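Local structure of carbonic anhydrase (Porphyridium purpureum, 1DDZ) at residues F93-I98 and D106-S111; K164-C169 and D173-R178; L179-V184 and A276-Q281. The protein probably catalyses the reversible, zinc-dependent hydration of carbon dioxide to hydrogencarbonate and a proton, as a beta-class carbonic anhydrase. All blocks are in the same frame, centred on the assembly; numbering follows the deposited sequence.

Contact 1: residues F93-I98 and D106-S111; sequences FVHRNI and DISFLS
The imidazole of H95 reaches from strand 92-97 onto the first turn of helix 107-119 and overlaps S108 and F109. With CG anti to the backbone N (chi1 178°), the ring is carried off the strand toward the helix. Its CE1 presents an edge to the hydroxyl of S108, CE1 to OG 3.3 Å and near the ring plane, while NE2 lies 3.6 Å from F109 CA, approached obliquely. F109 gives only its backbone and CB to this meeting; its phenyl ring leads away. The polar link runs through one water, which lies 2.7 Å from H95 NE2, accepts from N97 ND2 at 2.9 Å and donates to D106 OD2 at 2.7 Å. D106 is the N-cap of the helix: its other oxygen, OD1, takes a weak bond from S108 N at 3.3 Å. The other ring nitrogen of H95, ND1, is hydrogen-bonded to R350 O on strand 346-351 of the second carbonic anhydrase unit of the same chain. With an alanine here instead of H95, R350 O and the water would each probably be left short of a partner, and a gap would open beside S108 and F109. Strand end and helix start are thus joined by a buried polar network, in which the N-cap position and the water's donated bond would probably ease the burial of the D106 carboxylate.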
loop_
_atom_site.group_PDB
_atom_site.type_symbol
_atom_site.label_atom_id
_atom_site.label_comp_id
_atom_site.label_asym_id
_atom_site.label_seq_id
_atom_site.Cartn_x
_atom_site.Cartn_y
_atom_site.Cartn_z
ATOM N N PHE A 93 3.771 4.097 21.944
ATOM C CA PHE A 93 3.020 3.386 20.901
ATOM C C PHE A 93 4.030 3.157 19.762
ATOM O O PHE A 93 4.518 4.114 19.167
ATOM C CB PHE A 93 1.885 4.276 20.429
ATOM C CG PHE A 93 0.795 3.550 19.723
ATOM C CD1 PHE A 93 0.043 2.589 20.385
ATOM C CD2 PHE A 93 0.489 3.852 18.395
ATOM C CE1 PHE A 93 -0.991 1.949 19.733
ATOM C CE2 PHE A 93 -0.549 3.209 17.744
ATOM C CZ PHE A 93 -1.286 2.262 18.411
ATOM N N VAL A 94 4.306 1.901 19.431
ATOM C CA VAL A 94 5.333 1.572 18.447
ATOM C C VAL A 94 4.915 0.991 17.107
ATOM O O VAL A 94 4.061 0.108 17.032
ATOM C CB VAL A 94 6.363 0.582 19.060
ATOM C CG1 VAL A 94 7.470 0.301 18.093
ATOM C CG2 VAL A 94 6.938 1.120 20.361
ATOM N N HIS A 95 5.538 1.500 16.048
ATOM C CA HIS A 95 5.321 0.996 14.695
ATOM C C HIS A 95 6.737 0.656 14.230
ATOM O O HIS A 95 7.680 1.411 14.498
ATOM C CB HIS A 95 4.710 2.065 13.787
ATOM C CG HIS A 95 4.499 1.622 12.368
ATOM N ND1 HIS A 95 3.970 0.391 12.038
ATOM C CD2 HIS A 95 4.695 2.269 11.192
ATOM C CE1 HIS A 95 3.842 0.304 10.725
ATOM N NE2 HIS A 95 4.274 1.431 10.189
ATOM N N ARG A 96 6.911 -0.525 13.649
ATOM C CA ARG A 96 8.217 -0.935 13.147
ATOM C C ARG A 96 8.090 -1.558 11.786
ATOM O O ARG A 96 7.192 -2.377 11.543
ATOM C CB ARG A 96 8.903 -1.924 14.076
ATOM C CG ARG A 96 9.275 -1.331 15.377
ATOM C CD ARG A 96 10.181 -2.235 16.121
ATOM N NE ARG A 96 10.502 -1.660 17.419
ATOM C CZ ARG A 96 11.355 -0.660 17.629
ATOM N NH1 ARG A 96 12.008 -0.109 16.617
ATOM N NH2 ARG A 96 11.505 -0.172 18.853
ATOM N N ASN A 97 8.980 -1.145 10.893
ATOM C CA ASN A 97 9.004 -1.662 9.537
ATOM C C ASN A 97 10.443 -1.608 9.055
ATOM O O ASN A 97 11.338 -1.249 9.827
ATOM C CB ASN A 97 8.057 -0.862 8.631
ATOM C CG ASN A 97 8.517 0.568 8.415
ATOM O OD1 ASN A 97 9.694 0.886 8.607
ATOM N ND2 ASN A 97 7.596 1.434 8.032
ATOM N N ILE A 98 10.678 -2.025 7.815
ATOM C CA ILE A 98 12.024 -2.018 7.251
ATOM C C ILE A 98 12.499 -0.585 7.020
ATOM O O ILE A 98 11.889 0.175 6.253
ATOM C CB ILE A 98 12.087 -2.810 5.903
ATOM C CG1 ILE A 98 11.832 -4.305 6.142
ATOM C CG2 ILE A 98 13.460 -2.599 5.217
ATOM C CD1 ILE A 98 12.883 -4.974 7.011
ATOM N N ASP A 106 1.470 4.542 2.387
ATOM C CA ASP A 106 1.535 3.264 3.109
ATOM C C ASP A 106 0.444 3.286 4.168
ATOM O O ASP A 106 0.544 4.025 5.147
ATOM C CB ASP A 106 2.918 3.070 3.769
ATOM C CG ASP A 106 3.032 1.764 4.547
ATOM O OD1 ASP A 106 2.332 0.810 4.234
ATOM O OD2 ASP A 106 3.824 1.680 5.492
ATOM N N ILE A 107 -0.585 2.466 3.987
ATOM C CA ILE A 107 -1.701 2.400 4.919
ATOM C C ILE A 107 -1.308 1.781 6.253
ATOM O O ILE A 107 -1.941 2.072 7.248
ATOM C CB ILE A 107 -2.917 1.641 4.329
ATOM C CG1 ILE A 107 -4.144 1.804 5.227
ATOM C CG2 ILE A 107 -2.566 0.177 4.143
ATOM C CD1 ILE A 107 -5.015 2.923 4.861
ATOM N N SER A 108 -0.287 0.929 6.298
ATOM C CA SER A 108 0.107 0.355 7.585
ATOM C C SER A 108 0.669 1.474 8.458
ATOM O O SER A 108 0.453 1.506 9.677
ATOM C CB SER A 108 1.138 -0.761 7.419
ATOM O OG SER A 108 1.699 -1.115 8.679
ATOM N N PHE A 109 1.380 2.402 7.823
ATOM C CA PHE A 109 1.961 3.544 8.511
ATOM C C PHE A 109 0.856 4.559 8.838
ATOM O O PHE A 109 0.730 4.994 9.985
ATOM C CB PHE A 109 3.096 4.145 7.640
ATOM C CG PHE A 109 3.315 5.617 7.834
ATOM C CD1 PHE A 109 3.687 6.129 9.082
ATOM C CD2 PHE A 109 3.082 6.498 6.788
ATOM C CE1 PHE A 109 3.810 7.505 9.280
ATOM C CE2 PHE A 109 3.202 7.871 6.975
ATOM C CZ PHE A 109 3.561 8.376 8.219
ATOM N N LEU A 110 0.046 4.909 7.842
ATOM C CA LEU A 110 -1.032 5.861 8.003
ATOM C C LEU A 110 -2.081 5.466 9.077
ATOM O O LEU A 110 -2.563 6.325 9.825
ATOM C CB LEU A 110 -1.713 6.088 6.657
ATOM C CG LEU A 110 -0.905 6.737 5.531
ATOM C CD1 LEU A 110 -1.698 6.736 4.232
ATOM C CD2 LEU A 110 -0.557 8.134 5.939
ATOM N N SER A 111 -2.455 4.189 9.146
ATOM C CA SER A 111 -3.424 3.730 10.149
ATOM C C SER A 111 -2.849 3.769 11.593
ATOM O O SER A 111 -3.570 4.131 12.527
ATOM C CB SER A 111 -4.030 2.367 9.761
ATOM O OG SER A 111 -3.063 1.328 9.711
HETATM O O HOH W 1 4.857 0.646 7.716
#

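Contact 2: residues K164-C169 and D173-R178; sequences KYLDKC and DEELNR
This is a local packing contact across a short helix-to-helix connection in the first of the chain's two carbonic anhydrase units, on the periphery of its alpha/beta fold and away from the zinc sites. A type I beta turn from L166 to C169, closed by C169 N to L166 O, leads from helix 163-166 toward the long helix 172-193, whose first turns pack back on it. C169 is central: its CB sits 3.8 Å from E175 CB, and its SG reaches over to R178 CB at 3.9 Å, so the thiol side chain beds between successive turns of the helix. L166 fills the next place along. Its CD1 meets the aliphatic part of R178, 3.5 Å from CG, the two side chains crossing obliquely. The acids frame this apolar strip. E174 sends its extended chain past C169, OE1 coming 3.5 Å from C169 CA while it accepts from K170 N in the connection. E175 lies alongside L166 and ends in the dimer interface, where OE1 is hydrogen-bonded to Y238 of the second subunit; a water also donates to OE1 at 3.1 Å and, weakly, to D167 OD1, lying between two carboxylates of like charge. C169 O is likewise bound by Q258 of the second subunit. R178 leaves the helix with CG anti to the backbone N, then bends at chi2 (102°) and chi3 (-43°), which turns its guanidinium off L166 toward a salt bridge from NH2 to E181 OE1 and a hydrogen bond to Q281 O. At the edge of that guanidinium, in its plane, a water accepts weakly from NH1 and donates to Y165 O at 2.9 Å.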
loop_
_atom_site.group_PDB
_atom_site.type_symbol
_atom_site.label_atom_id
_atom_site.label_comp_id
_atom_site.label_asym_id
_atom_site.label_seq_id
_atom_site.Cartn_x
_atom_site.Cartn_y
_atom_site.Cartn_z
ATOM N N LYS A 164 24.013 15.486 -3.526
ATOM C CA LYS A 164 24.973 16.530 -3.136
ATOM C C LYS A 164 25.605 16.315 -1.767
ATOM O O LYS A 164 26.805 16.550 -1.574
ATOM C CB LYS A 164 24.304 17.897 -3.202
ATOM C CG LYS A 164 22.954 17.927 -2.527
ATOM C CD LYS A 164 22.096 19.049 -3.054
ATOM C CE LYS A 164 20.774 19.093 -2.343
ATOM N NZ LYS A 164 20.007 20.314 -2.686
ATOM N N TYR A 165 24.811 15.839 -0.824
ATOM C CA TYR A 165 25.319 15.578 0.512
ATOM C C TYR A 165 26.054 14.258 0.554
ATOM O O TYR A 165 27.073 14.135 1.205
ATOM C CB TYR A 165 24.158 15.544 1.478
ATOM C CG TYR A 165 23.350 16.800 1.388
ATOM C CD1 TYR A 165 21.965 16.755 1.262
ATOM C CD2 TYR A 165 23.978 18.042 1.434
ATOM C CE1 TYR A 165 21.213 17.928 1.187
ATOM C CE2 TYR A 165 23.255 19.202 1.365
ATOM C CZ TYR A 165 21.871 19.149 1.244
ATOM O OH TYR A 165 21.176 20.330 1.202
ATOM N N LEU A 166 25.568 13.288 -0.207
ATOM C CA LEU A 166 26.168 11.964 -0.197
ATOM C C LEU A 166 27.513 11.813 -0.919
ATOM O O LEU A 166 28.447 11.214 -0.377
ATOM C CB LEU A 166 25.148 10.911 -0.650
ATOM C CG LEU A 166 24.091 10.324 0.312
ATOM C CD1 LEU A 166 24.555 10.436 1.744
ATOM C CD2 LEU A 166 22.735 10.964 0.154
ATOM N N ASP A 167 27.628 12.400 -2.105
ATOM C CA ASP A 167 28.878 12.353 -2.880
ATOM C C ASP A 167 30.015 13.059 -2.117
ATOM O O ASP A 167 31.193 12.829 -2.361
ATOM C CB ASP A 167 28.685 13.035 -4.231
ATOM C CG ASP A 167 27.420 12.586 -4.951
ATOM O OD1 ASP A 167 26.803 11.564 -4.560
ATOM O OD2 ASP A 167 27.036 13.270 -5.925
ATOM N N LYS A 168 29.636 13.943 -1.207
ATOM C CA LYS A 168 30.576 14.684 -0.384
ATOM C C LYS A 168 31.304 13.723 0.572
ATOM O O LYS A 168 32.483 13.913 0.896
ATOM C CB LYS A 168 29.781 15.732 0.420
ATOM C CG LYS A 168 30.610 16.771 1.133
ATOM C CD LYS A 168 31.361 17.679 0.154
ATOM C CE LYS A 168 32.278 18.653 0.901
ATOM N NZ LYS A 168 33.078 19.548 0.011
ATOM N N CYS A 169 30.589 12.683 0.999
ATOM C CA CYS A 169 31.091 11.679 1.942
ATOM C C CYS A 169 32.396 10.981 1.594
ATOM O O CYS A 169 32.566 10.445 0.498
ATOM C CB CYS A 169 29.993 10.669 2.236
ATOM S SG CYS A 169 28.537 11.455 2.956
ATOM N N ASP A 173 31.238 4.013 5.087
ATOM C CA ASP A 173 30.605 4.134 6.392
ATOM C C ASP A 173 30.043 5.522 6.611
ATOM O O ASP A 173 28.917 5.676 7.056
ATOM C CB ASP A 173 31.578 3.748 7.514
ATOM C CG ASP A 173 31.972 2.257 7.483
ATOM O OD1 ASP A 173 31.294 1.433 6.804
ATOM O OD2 ASP A 173 32.974 1.910 8.152
ATOM N N GLU A 174 30.805 6.538 6.252
ATOM C CA GLU A 174 30.328 7.892 6.413
ATOM C C GLU A 174 29.113 8.089 5.516
ATOM O O GLU A 174 28.145 8.729 5.905
ATOM C CB GLU A 174 31.423 8.896 6.065
ATOM C CG GLU A 174 30.936 10.324 6.047
ATOM C CD GLU A 174 32.051 11.348 6.167
ATOM O OE1 GLU A 174 32.357 12.012 5.148
ATOM O OE2 GLU A 174 32.596 11.503 7.290
ATOM N N GLU A 175 29.119 7.458 4.354
ATOM C CA GLU A 175 28.011 7.616 3.432
ATOM C C GLU A 175 26.758 6.895 3.883
ATOM O O GLU A 175 25.642 7.368 3.628
ATOM C CB GLU A 175 28.410 7.186 2.025
ATOM C CG GLU A 175 27.372 7.510 0.972
ATOM C CD GLU A 175 27.882 7.326 -0.442
ATOM O OE1 GLU A 175 27.080 7.531 -1.391
ATOM O OE2 GLU A 175 29.078 6.980 -0.610
ATOM N N LEU A 176 26.923 5.757 4.555
ATOM C CA LEU A 176 25.768 5.013 5.061
ATOM C C LEU A 176 25.202 5.847 6.216
ATOM O O LEU A 176 23.997 6.101 6.270
ATOM C CB LEU A 176 26.187 3.623 5.556
ATOM C CG LEU A 176 25.203 2.437 5.485
ATOM C CD1 LEU A 176 25.256 1.636 6.775
ATOM C CD2 LEU A 176 23.786 2.861 5.188
ATOM N N ASN A 177 26.080 6.326 7.096
ATOM C CA ASN A 177 25.677 7.141 8.233
ATOM C C ASN A 177 24.844 8.308 7.758
ATOM O O ASN A 177 23.750 8.547 8.263
ATOM C CB ASN A 177 26.889 7.687 9.001
ATOM C CG ASN A 177 27.570 6.637 9.862
ATOM O OD1 ASN A 177 26.924 5.823 10.505
ATOM N ND2 ASN A 177 28.892 6.692 9.911
ATOM N N ARG A 178 25.353 9.043 6.779
ATOM C CA ARG A 178 24.624 10.187 6.266
ATOM C C ARG A 178 23.286 9.820 5.581
ATOM O O ARG A 178 22.313 10.557 5.723
ATOM C CB ARG A 178 25.513 11.037 5.349
ATOM C CG ARG A 178 24.780 12.200 4.709
ATOM C CD ARG A 178 25.053 13.537 5.346
ATOM N NE ARG A 178 25.068 13.565 6.809
ATOM C CZ ARG A 178 25.689 14.519 7.502
ATOM N NH1 ARG A 178 26.311 15.494 6.854
ATOM N NH2 ARG A 178 25.763 14.461 8.824
HETATM O O HOH W 2 26.648 15.760 3.578
HETATM O O HOH W 3 25.118 9.006 -3.227
#

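Contact 3: residues L179-V184 and A276-Q281; sequences LIELNV and AELVQQ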
loop_
_atom_site.group_PDB
_atom_site.type_symbol
_atom_site.label_atom_id
_atom_site.label_comp_id
_atom_site.label_asym_id
_atom_site.label_seq_id
_atom_site.Cartn_x
_atom_site.Cartn_y
_atom_site.Cartn_z
ATOM N N LEU A 179 23.228 8.705 4.841
ATOM C CA LEU A 179 21.968 8.266 4.193
ATOM C C LEU A 179 20.922 7.971 5.305
ATOM O O LEU A 179 19.774 8.355 5.198
ATOM C CB LEU A 179 22.170 6.953 3.416
ATOM C CG LEU A 179 21.442 6.586 2.119
ATOM C CD1 LEU A 179 21.216 5.117 2.078
ATOM C CD2 LEU A 179 20.153 7.320 1.904
ATOM N N ILE A 180 21.349 7.276 6.356
ATOM C CA ILE A 180 20.488 6.922 7.466
ATOM C C ILE A 180 19.930 8.180 8.111
ATOM O O ILE A 180 18.729 8.288 8.320
ATOM C CB ILE A 180 21.231 6.008 8.449
ATOM C CG1 ILE A 180 21.384 4.631 7.796
ATOM C CG2 ILE A 180 20.477 5.910 9.810
ATOM C CD1 ILE A 180 22.336 3.687 8.517
ATOM N N GLU A 181 20.776 9.183 8.307
ATOM C CA GLU A 181 20.336 10.456 8.894
ATOM C C GLU A 181 19.380 11.209 7.965
ATOM O O GLU A 181 18.377 11.779 8.394
ATOM C CB GLU A 181 21.549 11.326 9.219
ATOM C CG GLU A 181 22.450 10.699 10.252
ATOM C CD GLU A 181 23.851 11.289 10.271
ATOM O OE1 GLU A 181 24.204 12.043 9.344
ATOM O OE2 GLU A 181 24.621 10.973 11.201
ATOM N N LEU A 182 19.695 11.220 6.681
ATOM C CA LEU A 182 18.847 11.885 5.708
ATOM C C LEU A 182 17.531 11.098 5.575
ATOM O O LEU A 182 16.466 11.690 5.348
ATOM C CB LEU A 182 19.571 11.977 4.354
ATOM C CG LEU A 182 20.677 13.042 4.311
ATOM C CD1 LEU A 182 21.543 12.893 3.049
ATOM C CD2 LEU A 182 20.047 14.434 4.381
ATOM N N ASN A 183 17.600 9.771 5.694
ATOM C CA ASN A 183 16.391 8.950 5.615
ATOM C C ASN A 183 15.432 9.378 6.752
ATOM O O ASN A 183 14.277 9.710 6.508
ATOM C CB ASN A 183 16.730 7.454 5.717
ATOM C CG ASN A 183 15.494 6.553 5.536
ATOM O OD1 ASN A 183 14.728 6.726 4.592
ATOM N ND2 ASN A 183 15.290 5.623 6.457
ATOM N N VAL A 184 15.930 9.450 7.979
ATOM C CA VAL A 184 15.099 9.870 9.106
ATOM C C VAL A 184 14.479 11.237 8.815
ATOM O O VAL A 184 13.265 11.403 8.954
ATOM C CB VAL A 184 15.906 9.949 10.437
ATOM C CG1 VAL A 184 15.055 10.547 11.538
ATOM C CG2 VAL A 184 16.370 8.596 10.858
ATOM N N ALA A 276 19.783 21.711 6.586
ATOM C CA ALA A 276 20.985 22.527 6.722
ATOM C C ALA A 276 21.685 22.207 8.028
ATOM O O ALA A 276 22.899 22.005 8.062
ATOM C CB ALA A 276 20.626 24.000 6.670
ATOM N N GLU A 277 20.907 22.055 9.091
ATOM C CA GLU A 277 21.487 21.764 10.393
ATOM C C GLU A 277 22.043 20.353 10.501
ATOM O O GLU A 277 23.073 20.121 11.142
ATOM C CB GLU A 277 20.481 22.096 11.479
ATOM C CG GLU A 277 20.189 23.595 11.485
ATOM C CD GLU A 277 18.986 24.007 12.319
ATOM O OE1 GLU A 277 18.762 25.225 12.442
ATOM O OE2 GLU A 277 18.258 23.142 12.834
ATOM N N LEU A 278 21.441 19.413 9.790
ATOM C CA LEU A 278 21.959 18.051 9.845
ATOM C C LEU A 278 23.272 18.000 9.076
ATOM O O LEU A 278 24.319 17.629 9.610
ATOM C CB LEU A 278 20.968 17.086 9.200
ATOM C CG LEU A 278 21.256 15.582 9.105
ATOM C CD1 LEU A 278 21.416 15.147 7.691
ATOM C CD2 LEU A 278 22.440 15.178 9.914
ATOM N N VAL A 279 23.197 18.420 7.818
ATOM C CA VAL A 279 24.318 18.382 6.903
ATOM C C VAL A 279 25.601 19.045 7.342
ATOM O O VAL A 279 26.676 18.556 7.031
ATOM C CB VAL A 279 23.869 18.821 5.501
ATOM C CG1 VAL A 279 25.040 19.009 4.596
ATOM C CG2 VAL A 279 22.968 17.740 4.917
ATOM N N GLN A 280 25.504 20.117 8.109
ATOM C CA GLN A 280 26.714 20.787 8.574
ATOM C C GLN A 280 27.468 20.019 9.663
ATOM O O GLN A 280 28.536 20.466 10.087
ATOM C CB GLN A 280 26.411 22.208 9.049
ATOM C CG GLN A 280 25.588 22.294 10.323
ATOM C CD GLN A 280 25.133 23.716 10.630
ATOM O OE1 GLN A 280 24.800 24.051 11.770
ATOM N NE2 GLN A 280 25.092 24.555 9.605
ATOM N N GLN A 281 26.905 18.912 10.158
ATOM C CA GLN A 281 27.575 18.122 11.200
ATOM C C GLN A 281 28.217 16.899 10.585
ATOM O O GLN A 281 27.816 16.460 9.507
ATOM C CB GLN A 281 26.586 17.673 12.278
ATOM C CG GLN A 281 25.691 18.764 12.817
ATOM C CD GLN A 281 24.846 18.257 13.958
ATOM O OE1 GLN A 281 25.382 17.830 14.983
ATOM N NE2 GLN A 281 23.527 18.257 13.781
#
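L278 points from helix 266-279 at helix 172-193 and divides its two methyls between two neighbours there. CD1 packs on L182 CD2 at 3.7 Å, an apolar meeting of branches, whereas CD2 lies 3.6 Å from E181 OE1 and also near E181 CB. With CG anti to the backbone N (chi1 180°), L278 extends far enough to set its fork over both residues. V279 adds a looser touch, its CG2 standing 4.4 Å from L182 CD2. The polar end of E181 is held by others: OE2 accepts from Y131 OH and G284 N, and OE1 forms a salt bridge with R178 NH2. Those bonds fix the buried acid while its CB covers L278. Y131 follows the zinc ligand H130 in the chain, and the side chains of E181 and H130 are about 10 Å apart. In 276-281, Q281 NE2 folds back to donate to E277 O at 3.3 Å, from above the carbonyl plane. Further out, L286 touches both E181 and L278. The L278 side of the pair meets strand 222-227 through L224, which also touches E181, and L182 is flanked by V158 of helix 147-161 and by Y165 and L166 of helix 163-166.

Overall arrangement
Along the chain the three contacts follow in series, contact 1 first, then contact 2, then contact 3. The centre of contact 1 lies about 5 Å from the chain centre; the centres of contacts 2 and 3 are about 27 and 22 Å from that of contact 1. Contacts 2 and 3 are neighbours, centres about 9 Å apart, since both use helix 172-193 on consecutive turns. They meet directly, Y165 packing on V279. Contact 1 thus sits where the two carbonic anhydrase units of one chain meet and also touches the second subunit, while contacts 2 and 3 fasten helix 172-193 to its neighbours at the periphery, contact 2 at the subunit interface.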